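Local coordinates for putative transcriptional regulator (TetR/AcrR family) (Acinetobacter sp., PDB 3KNW), which probably binds operator DNA through an N-terminal helix-turn-helix and regulates transcription, as TetR/AcrR-family proteins do, at the interface of chains A and B. Residues are numbered along the deposited sequence; one frame, centred on the assembly and turned at random. Chains: chain A/B, Putative transcriptional regulator (TetR/AcrR family).

Contact 1: the interface of chains A and B. Residues chain A 172, 191, 195, 198-199; chain B 160, 164, 167-168.
B:Val168 stands at the middle of the apolar contacts, its two methyls shared among three side chains of chain A. The valine has CG1 anti to the backbone N (chi1 166°), which turns this branch to meet the terminal methyl CE of selenomethionine A:Met199 tip to tip at 3.6 Å. The selenium of A:Met172, its chain bent at the last torsion, approaches both branches and lies 4.0 Å from B:Val168 CG2. That same CG2 packs on the hydroxymethyl of A:Ser195, 3.9 Å from its CB. Farther out, A:Met198 SE makes a looser contact with B:Val160 in the segment before helix 162-183.

The hydrogen bond of this patch lies within chain A. The amide NE2 of A:Gln191 donates to A:Ser195 OG over 3.0 Å, with the hydroxyl oxygen only 4° out of the amide plane; the bend at chi2 (46°) folds the glutamine back toward the serine one turn on. The paired groups then rest on B:Val164, whose CG1 lies 3.5 Å from A:Ser195 OG. B:Gln167 crosses A:Gln191 at about a right angle, its OE1 against the aliphatic CG.

By packing helix 187-200 of one subunit on helix 162-183 of the other, this patch helps to join the C-terminal domains into the dimer expected of the family.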
loop_
_atom_site.group_PDB
_atom_site.type_symbol
_atom_site.label_atom_id
_atom_site.label_comp_id
_atom_site.label_asym_id
_atom_site.label_seq_id
_atom_site.Cartn_x
_atom_site.Cartn_y
_atom_site.Cartn_z
HETATM N N MSE A 172 -9.268 -1.766 0.229
HETATM C CA MSE A 172 -9.281 -1.551 1.679
HETATM C C MSE A 172 -8.375 -2.471 2.387
HETATM O O MSE A 172 -7.679 -2.042 3.306
HETATM C CB MSE A 172 -10.680 -1.686 2.245
HETATM C CG MSE A 172 -10.791 -1.639 3.795
HETATM SE SE MSE A 172 -12.676 -1.836 4.237
HETATM C CE MSE A 172 -12.858 -3.705 4.063
ATOM N N GLN A 191 -9.940 -4.112 11.728
ATOM C CA GLN A 191 -11.143 -3.282 11.492
ATOM C C GLN A 191 -11.697 -3.610 10.078
ATOM O O GLN A 191 -12.886 -3.836 9.948
ATOM C CB GLN A 191 -10.858 -1.784 11.680
ATOM C CG GLN A 191 -12.084 -0.824 11.435
ATOM C CD GLN A 191 -13.380 -1.301 12.125
ATOM O OE1 GLN A 191 -13.449 -1.452 13.369
ATOM N NE2 GLN A 191 -14.391 -1.589 11.311
ATOM N N SER A 195 -15.468 -4.444 9.099
ATOM C CA SER A 195 -16.108 -3.695 8.050
ATOM C C SER A 195 -16.584 -4.488 6.826
ATOM O O SER A 195 -17.643 -4.172 6.287
ATOM C CB SER A 195 -15.182 -2.553 7.635
ATOM O OG SER A 195 -15.463 -1.466 8.512
HETATM N N MSE A 198 -20.406 -5.583 7.485
HETATM C CA MSE A 198 -21.344 -4.543 7.027
HETATM C C MSE A 198 -21.515 -4.546 5.498
HETATM O O MSE A 198 -22.615 -4.603 4.976
HETATM C CB MSE A 198 -20.854 -3.129 7.436
HETATM C CG MSE A 198 -20.242 -3.000 8.858
HETATM SE SE MSE A 198 -20.218 -1.157 9.634
HETATM C CE MSE A 198 -20.774 -1.600 11.466
HETATM N N MSE A 199 -20.417 -4.493 4.768
HETATM C CA MSE A 199 -20.499 -4.367 3.325
HETATM C C MSE A 199 -21.194 -5.575 2.656
HETATM O O MSE A 199 -21.868 -5.407 1.671
HETATM C CB MSE A 199 -19.104 -4.191 2.737
HETATM C CG MSE A 199 -18.429 -2.933 3.207
HETATM SE SE MSE A 199 -16.712 -2.677 2.414
HETATM C CE MSE A 199 -16.395 -0.974 3.201
ATOM N N VAL B 160 -23.364 4.638 9.369
ATOM C CA VAL B 160 -22.086 4.106 9.897
ATOM C C VAL B 160 -21.251 5.080 10.718
ATOM O O VAL B 160 -21.083 6.236 10.335
ATOM C CB VAL B 160 -21.128 3.684 8.800
ATOM C CG1 VAL B 160 -19.756 3.425 9.419
ATOM C CG2 VAL B 160 -21.635 2.477 8.083
ATOM N N VAL B 164 -15.238 4.705 12.058
ATOM C CA VAL B 164 -15.179 3.528 11.199
ATOM C C VAL B 164 -15.156 3.955 9.766
ATOM O O VAL B 164 -14.330 3.490 9.011
ATOM C CB VAL B 164 -16.382 2.558 11.372
ATOM C CG1 VAL B 164 -16.313 1.456 10.310
ATOM C CG2 VAL B 164 -16.397 1.947 12.775
ATOM N N GLN B 167 -11.873 5.415 8.444
ATOM C CA GLN B 167 -10.839 4.380 8.262
ATOM C C GLN B 167 -11.070 3.623 6.986
ATOM O O GLN B 167 -10.130 3.443 6.206
ATOM C CB GLN B 167 -10.876 3.366 9.431
ATOM C CG GLN B 167 -10.051 3.780 10.707
ATOM C CD GLN B 167 -10.319 2.860 11.865
ATOM O OE1 GLN B 167 -9.591 1.893 12.067
ATOM N NE2 GLN B 167 -11.409 3.117 12.601
ATOM N N VAL B 168 -12.288 3.132 6.763
ATOM C CA VAL B 168 -12.569 2.507 5.501
ATOM C C VAL B 168 -12.189 3.419 4.295
ATOM O O VAL B 168 -11.534 2.974 3.329
ATOM C CB VAL B 168 -14.040 2.200 5.340
ATOM C CG1 VAL B 168 -14.336 1.862 3.877
ATOM C CG2 VAL B 168 -14.481 1.080 6.316
#

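Contact 2: the interface of chains A and B. Residues chain A 164, 168, 171; chain B 172, 191-192, 195.
Helix 162-183 of chain A meets the last two helices of chain B here, in the helical C-terminal domain through which TetR-family regulators typically dimerise. A:Val168 touches both of those helices. Its CG1 faces the selenium of B:Met172 at 4.1 Å, while CG2 lies against B:Ser195, 3.9 Å from the serine CB. One turn earlier, A:Val164 presents its two methyls to the amide end of B:Gln191, and the nearer, CG1, is 3.6 Å from OE1. The two side chains run at about a right angle, as if the valine were laid across the glutamine tip.

That tip is held from within chain B. The hydroxyl B:Ser195 OG donates to B:Gln191 OE1 at 3.0 Å, on a lone pair in the carbonyl plane, and the bend of the glutamine at chi2 (54°) brings the oxygen back to it. The backbone O of B:Gln191, 3.2 Å from B:Ser195 OG, shares or competes for the one hydroxyl hydrogen, which reaches it from above the carbonyl plane, 49° out. The serine oxygen thus has partners in its own chain while A:Val168 CG2 packs beside it.

At the other end, A:Gln171 reaches out extended, and its NE2 rests 3.4 Å from the CG methylene of B:Met172, with B:Ala192 CB nearby. Mainly through shape and apolar packing, the patch probably helps to fasten the two subunits together.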
loop_
_atom_site.group_PDB
_atom_site.type_symbol
_atom_site.label_atom_id
_atom_site.label_comp_id
_atom_site.label_asym_id
_atom_site.label_seq_id
_atom_site.Cartn_x
_atom_site.Cartn_y
_atom_site.Cartn_z
ATOM N N VAL A 164 -17.407 -3.919 -8.586
ATOM C CA VAL A 164 -17.123 -2.787 -7.705
ATOM C C VAL A 164 -16.750 -3.322 -6.334
ATOM O O VAL A 164 -15.777 -2.910 -5.714
ATOM C CB VAL A 164 -18.341 -1.779 -7.668
ATOM C CG1 VAL A 164 -18.176 -0.691 -6.625
ATOM C CG2 VAL A 164 -18.513 -1.143 -9.023
ATOM N N VAL A 168 -13.358 -2.535 -3.961
ATOM C CA VAL A 168 -13.450 -1.910 -2.728
ATOM C C VAL A 168 -12.803 -2.767 -1.651
ATOM O O VAL A 168 -11.921 -2.321 -0.898
ATOM C CB VAL A 168 -14.883 -1.728 -2.336
ATOM C CG1 VAL A 168 -14.888 -1.325 -0.838
ATOM C CG2 VAL A 168 -15.515 -0.702 -3.240
ATOM N N GLN A 171 -9.015 -3.101 -2.242
ATOM C CA GLN A 171 -8.308 -1.866 -2.006
ATOM C C GLN A 171 -8.194 -1.588 -0.530
ATOM O O GLN A 171 -7.138 -1.233 -0.092
ATOM C CB GLN A 171 -9.013 -0.713 -2.673
ATOM C CG GLN A 171 -8.720 -0.648 -4.152
ATOM C CD GLN A 171 -9.564 0.346 -4.890
ATOM O OE1 GLN A 171 -9.617 0.337 -6.095
ATOM N NE2 GLN A 171 -10.219 1.194 -4.174
HETATM N N MSE B 172 -9.153 2.511 1.790
HETATM C CA MSE B 172 -9.535 2.288 0.370
HETATM C C MSE B 172 -8.634 3.113 -0.513
HETATM O O MSE B 172 -8.049 2.603 -1.497
HETATM C CB MSE B 172 -11.009 2.657 0.119
HETATM C CG MSE B 172 -11.560 2.224 -1.253
HETATM SE SE MSE B 172 -13.399 2.427 -1.437
HETATM C CE MSE B 172 -13.462 4.248 -0.979
ATOM N N GLN B 191 -12.167 4.553 -9.551
ATOM C CA GLN B 191 -13.217 3.720 -8.871
ATOM C C GLN B 191 -13.370 4.131 -7.378
ATOM O O GLN B 191 -14.489 4.263 -6.841
ATOM C CB GLN B 191 -12.986 2.240 -8.995
ATOM C CG GLN B 191 -14.107 1.416 -8.404
ATOM C CD GLN B 191 -15.490 1.767 -8.954
ATOM O OE1 GLN B 191 -16.444 2.026 -8.203
ATOM N NE2 GLN B 191 -15.605 1.744 -10.241
ATOM N N ALA B 192 -12.265 4.420 -6.717
ATOM C CA ALA B 192 -12.448 4.769 -5.300
ATOM C C ALA B 192 -13.305 6.023 -5.136
ATOM O O ALA B 192 -14.018 6.059 -4.173
ATOM C CB ALA B 192 -11.119 4.894 -4.567
ATOM N N SER B 195 -16.935 4.884 -5.554
ATOM C CA SER B 195 -17.416 4.103 -4.416
ATOM C C SER B 195 -17.664 4.995 -3.207
ATOM O O SER B 195 -18.573 4.741 -2.457
ATOM C CB SER B 195 -16.437 3.037 -4.094
ATOM O OG SER B 195 -16.299 2.168 -5.223
#

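Contact 3: the interface of chains A and B. Residues chain A 114, 118, 121, 129, 132-133; chain B 182-183.
B:Leu182, near the end of helix 162-183, inserts its isobutyl group between helices 111-119 and 126-153 of chain A. Its CD1 is the inner branch: it lies 4.1 Å from A:Ile114 CG2, the leucine and isoleucine side chains crossing at about a right angle, and it comes equally near the methyl of A:Ala118. Selenomethionine A:Met132 adds its selenium to the same apolar lining at 4.3 Å from CD1, and A:Val121 CG2 packs beside the leucine backbone.

The other branch, CD2, turns toward A:Asn133, whose side chain slides past the leucine in the opposite direction, modelled too close to be trusted in detail. A:Asn133 OD1 also faces B:Leu182 O at 3.2 Å, two acceptors together, so the amide may be turned the other way round. The amide lies above the ring plane of B:Tyr183 at its CD1 corner, with A:Asn133 CG 3.7 Å from CD1; the two planes are inclined at 57°.

At the rim the polar link is made by A:Arg129. A bend at chi3 (75°) swings its guanidinium over the end of the partner helix, where backbone carbonyls are left to other donors. A:Arg129 NH2 donates to B:Leu182 O at 2.9 Å, on a carbonyl lone pair, with the oxygen tilted 24° from the guanidinium plane.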
loop_
_atom_site.group_PDB
_atom_site.type_symbol
_atom_site.label_atom_id
_atom_site.label_comp_id
_atom_site.label_asym_id
_atom_site.label_seq_id
_atom_site.Cartn_x
_atom_site.Cartn_y
_atom_site.Cartn_z
ATOM N N ILE A 114 3.270 -6.669 -2.636
ATOM C CA ILE A 114 2.696 -5.614 -3.484
ATOM C C ILE A 114 3.133 -4.237 -3.020
ATOM O O ILE A 114 3.262 -3.340 -3.838
ATOM C CB ILE A 114 1.155 -5.650 -3.596
ATOM C CG1 ILE A 114 0.714 -6.704 -4.587
ATOM C CG2 ILE A 114 0.616 -4.364 -4.134
ATOM C CD1 ILE A 114 -0.774 -6.948 -4.532
ATOM N N ALA A 118 5.321 -2.086 -5.466
ATOM C CA ALA A 118 4.714 -0.765 -5.794
ATOM C C ALA A 118 5.728 0.347 -5.504
ATOM O O ALA A 118 5.963 1.232 -6.322
ATOM C CB ALA A 118 3.401 -0.518 -4.973
ATOM N N VAL A 121 8.387 0.521 -8.099
ATOM C CA VAL A 121 7.856 0.302 -9.436
ATOM C C VAL A 121 8.582 1.057 -10.538
ATOM O O VAL A 121 8.628 0.600 -11.659
ATOM C CB VAL A 121 6.370 0.613 -9.472
ATOM C CG1 VAL A 121 5.888 0.899 -10.911
ATOM C CG2 VAL A 121 5.626 -0.586 -8.852
ATOM N N ARG A 129 6.460 -6.086 -14.125
ATOM C CA ARG A 129 5.306 -5.286 -13.791
ATOM C C ARG A 129 4.019 -5.824 -14.417
ATOM O O ARG A 129 2.994 -5.883 -13.763
ATOM C CB ARG A 129 5.506 -3.845 -14.239
ATOM C CG ARG A 129 4.460 -2.919 -13.644
ATOM C CD ARG A 129 4.563 -1.584 -14.298
ATOM N NE ARG A 129 4.021 -1.543 -15.665
ATOM C CZ ARG A 129 2.721 -1.674 -15.996
ATOM N NH1 ARG A 129 2.367 -1.593 -17.286
ATOM N NH2 ARG A 129 1.761 -1.894 -15.071
HETATM N N MSE A 132 2.953 -9.038 -12.634
HETATM C CA MSE A 132 2.352 -8.695 -11.341
HETATM C C MSE A 132 0.958 -8.093 -11.486
HETATM O O MSE A 132 0.019 -8.486 -10.810
HETATM C CB MSE A 132 3.243 -7.711 -10.609
HETATM C CG MSE A 132 3.326 -7.947 -9.139
HETATM SE SE MSE A 132 4.486 -6.539 -8.490
HETATM C CE MSE A 132 5.799 -6.413 -9.882
ATOM N N ASN A 133 0.856 -7.109 -12.354
ATOM C CA ASN A 133 -0.418 -6.494 -12.721
ATOM C C ASN A 133 -1.501 -7.453 -13.081
ATOM O O ASN A 133 -2.638 -7.245 -12.728
ATOM C CB ASN A 133 -0.255 -5.692 -13.993
ATOM C CG ASN A 133 -0.245 -4.271 -13.744
ATOM O OD1 ASN A 133 0.557 -3.769 -12.918
ATOM N ND2 ASN A 133 -1.146 -3.558 -14.430
ATOM N N LEU B 182 1.115 0.963 -9.475
ATOM C CA LEU B 182 1.585 -0.319 -10.038
ATOM C C LEU B 182 1.156 -0.479 -11.475
ATOM O O LEU B 182 1.920 -0.957 -12.316
ATOM C CB LEU B 182 0.954 -1.456 -9.254
ATOM C CG LEU B 182 1.774 -2.730 -9.249
ATOM C CD1 LEU B 182 1.993 -3.144 -7.756
ATOM C CD2 LEU B 182 1.063 -3.807 -10.082
ATOM N N TYR B 183 -0.094 -0.134 -11.712
ATOM C CA TYR B 183 -0.764 -0.222 -12.996
ATOM C C TYR B 183 -0.284 0.858 -13.984
ATOM O O TYR B 183 -0.559 0.770 -15.182
ATOM C CB TYR B 183 -2.258 0.049 -12.811
ATOM C CG TYR B 183 -3.086 -1.048 -12.179
ATOM C CD1 TYR B 183 -2.513 -2.185 -11.655
ATOM C CD2 TYR B 183 -4.478 -0.933 -12.105
ATOM C CE1 TYR B 183 -3.315 -3.188 -11.077
ATOM C CE2 TYR B 183 -5.254 -1.925 -11.554
ATOM C CZ TYR B 183 -4.669 -3.026 -11.031
ATOM O OH TYR B 183 -5.417 -3.997 -10.469
#

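Contact 4: the interface of chains A and B. Residues chain A 114, 136, 140, 170-171, 174; chain B 175, 179, 182-183.
B:Leu179 is the apolar centre of this part of the helix-on-helix dimer interface, the kind TetR-family regulators form through their C-terminal domains. Its CG lies anti to the carbonyl carbon (chi1 -73°), which sends the branched end out from helix 162-183 toward A:Val136 and A:Leu174 on two chain A helices. CD2 meets A:Val136 CG1 at 3.7 Å, the two side chains inclined to each other. At roughly a right angle to that approach, A:Leu174 crosses the leucine, its CD1 4.0 Å from B:Leu179 CG. The ring of A:Tyr170 only grazes the leucine, while A:Ile114 borders the pocket where it also packs on B:Leu182.

Toward the edge lies the phenol of B:Tyr183. Within its own chain one ring face is covered by B:Leu179 CB, 4.3 Å above the ring centre, which helps to fix the ring as it points into chain A. The hydroxyl end then touches aliphatic groups: B:Tyr183 OH is 3.7 Å from A:Val136 CG1, and A:Ile140 meets it tip to tip through CD1.

At the opposite border the helices come close at B:Gly175, which has no side chain to keep them apart. Its CA sits 3.3 Å from the backbone O of A:Gln171, and A:Leu174 CB packs on the same CA at 4.1 Å.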
loop_
_atom_site.group_PDB
_atom_site.type_symbol
_atom_site.label_atom_id
_atom_site.label_comp_id
_atom_site.label_asym_id
_atom_site.label_seq_id
_atom_site.Cartn_x
_atom_site.Cartn_y
_atom_site.Cartn_z
ATOM N N ILE A 114 3.270 -6.669 -2.636
ATOM C CA ILE A 114 2.696 -5.614 -3.484
ATOM C C ILE A 114 3.133 -4.237 -3.020
ATOM O O ILE A 114 3.262 -3.340 -3.838
ATOM C CB ILE A 114 1.155 -5.650 -3.596
ATOM C CG1 ILE A 114 0.714 -6.704 -4.587
ATOM C CG2 ILE A 114 0.616 -4.364 -4.134
ATOM C CD1 ILE A 114 -0.774 -6.948 -4.532
ATOM N N VAL A 136 -2.734 -9.505 -10.084
ATOM C CA VAL A 136 -3.625 -8.775 -9.211
ATOM C C VAL A 136 -4.964 -8.653 -9.899
ATOM O O VAL A 136 -5.997 -8.807 -9.249
ATOM C CB VAL A 136 -3.084 -7.382 -8.847
ATOM C CG1 VAL A 136 -4.111 -6.621 -8.153
ATOM C CG2 VAL A 136 -1.886 -7.504 -7.991
ATOM N N ILE A 140 -8.635 -10.023 -8.241
ATOM C CA ILE A 140 -9.848 -9.219 -8.033
ATOM C C ILE A 140 -11.036 -9.907 -8.749
ATOM O O ILE A 140 -12.147 -9.921 -8.258
ATOM C CB ILE A 140 -9.629 -7.766 -8.505
ATOM C CG1 ILE A 140 -8.607 -7.070 -7.564
ATOM C CG2 ILE A 140 -10.918 -7.007 -8.547
ATOM C CD1 ILE A 140 -8.182 -5.611 -8.037
ATOM N N TYR A 170 -10.743 -5.332 -1.961
ATOM C CA TYR A 170 -9.323 -5.536 -2.146
ATOM C C TYR A 170 -8.488 -4.250 -1.882
ATOM O O TYR A 170 -7.411 -4.311 -1.312
ATOM C CB TYR A 170 -9.027 -6.146 -3.504
ATOM C CG TYR A 170 -7.597 -6.568 -3.654
ATOM C CD1 TYR A 170 -7.162 -7.796 -3.207
ATOM C CD2 TYR A 170 -6.683 -5.759 -4.272
ATOM C CE1 TYR A 170 -5.828 -8.209 -3.381
ATOM C CE2 TYR A 170 -5.349 -6.172 -4.440
ATOM C CZ TYR A 170 -4.950 -7.405 -4.019
ATOM O OH TYR A 170 -3.639 -7.790 -4.176
ATOM N N GLN A 171 -9.015 -3.101 -2.242
ATOM C CA GLN A 171 -8.308 -1.866 -2.006
ATOM C C GLN A 171 -8.194 -1.588 -0.530
ATOM O O GLN A 171 -7.138 -1.233 -0.092
ATOM C CB GLN A 171 -9.013 -0.713 -2.673
ATOM C CG GLN A 171 -8.720 -0.648 -4.152
ATOM C CD GLN A 171 -9.564 0.346 -4.890
ATOM O OE1 GLN A 171 -9.617 0.337 -6.095
ATOM N NE2 GLN A 171 -10.219 1.194 -4.174
ATOM N N LEU A 174 -5.502 -3.888 1.125
ATOM C CA LEU A 174 -4.137 -3.425 0.864
ATOM C C LEU A 174 -3.782 -2.192 1.692
ATOM O O LEU A 174 -2.689 -2.075 2.217
ATOM C CB LEU A 174 -3.985 -3.059 -0.565
ATOM C CG LEU A 174 -3.931 -4.204 -1.566
ATOM C CD1 LEU A 174 -4.023 -3.608 -2.958
ATOM C CD2 LEU A 174 -2.704 -5.010 -1.409
ATOM N N GLY B 175 -5.013 1.915 -0.737
ATOM C CA GLY B 175 -4.943 0.746 -1.642
ATOM C C GLY B 175 -5.130 1.066 -3.120
ATOM O O GLY B 175 -4.343 0.562 -3.968
ATOM N N LEU B 179 -2.351 0.514 -6.115
ATOM C CA LEU B 179 -2.647 -0.158 -7.400
ATOM C C LEU B 179 -2.510 0.812 -8.543
ATOM O O LEU B 179 -2.042 0.423 -9.574
ATOM C CB LEU B 179 -4.068 -0.748 -7.421
ATOM C CG LEU B 179 -4.334 -1.993 -6.592
ATOM C CD1 LEU B 179 -5.801 -2.386 -6.700
ATOM C CD2 LEU B 179 -3.435 -3.196 -7.029
ATOM N N LEU B 182 1.115 0.963 -9.475
ATOM C CA LEU B 182 1.585 -0.319 -10.038
ATOM C C LEU B 182 1.156 -0.479 -11.475
ATOM O O LEU B 182 1.920 -0.957 -12.316
ATOM C CB LEU B 182 0.954 -1.456 -9.254
ATOM C CG LEU B 182 1.774 -2.730 -9.249
ATOM C CD1 LEU B 182 1.993 -3.144 -7.756
ATOM C CD2 LEU B 182 1.063 -3.807 -10.082
ATOM N N TYR B 183 -0.094 -0.134 -11.712
ATOM C CA TYR B 183 -0.764 -0.222 -12.996
ATOM C C TYR B 183 -0.284 0.858 -13.984
ATOM O O TYR B 183 -0.559 0.770 -15.182
ATOM C CB TYR B 183 -2.258 0.049 -12.811
ATOM C CG TYR B 183 -3.086 -1.048 -12.179
ATOM C CD1 TYR B 183 -2.513 -2.185 -11.655
ATOM C CD2 TYR B 183 -4.478 -0.933 -12.105
ATOM C CE1 TYR B 183 -3.315 -3.188 -11.077
ATOM C CE2 TYR B 183 -5.254 -1.925 -11.554
ATOM C CZ TYR B 183 -4.669 -3.026 -11.031
ATOM O OH TYR B 183 -5.417 -3.997 -10.469
#

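The four contacts follow one another along helix 162-183 of chain B; distances here run between the centres of their C-alpha atoms. Contacts 3 and 4, about 8 Å apart, share A:Ile114, B:Leu182 and B:Tyr183. Contact 4 lies about 10 Å from contact 2, to which A:Gln171 ties it. Contacts 1 and 2, about 12 Å apart, are near-twins under the two-fold, differing in how the A:Gln191 and B:Gln191 amides are modelled. Contacts 1 and 3, about 25 Å apart, are the farthest pair; each has its twin. Such a symmetric seam would be expected to set how the two DNA-binding domains are placed.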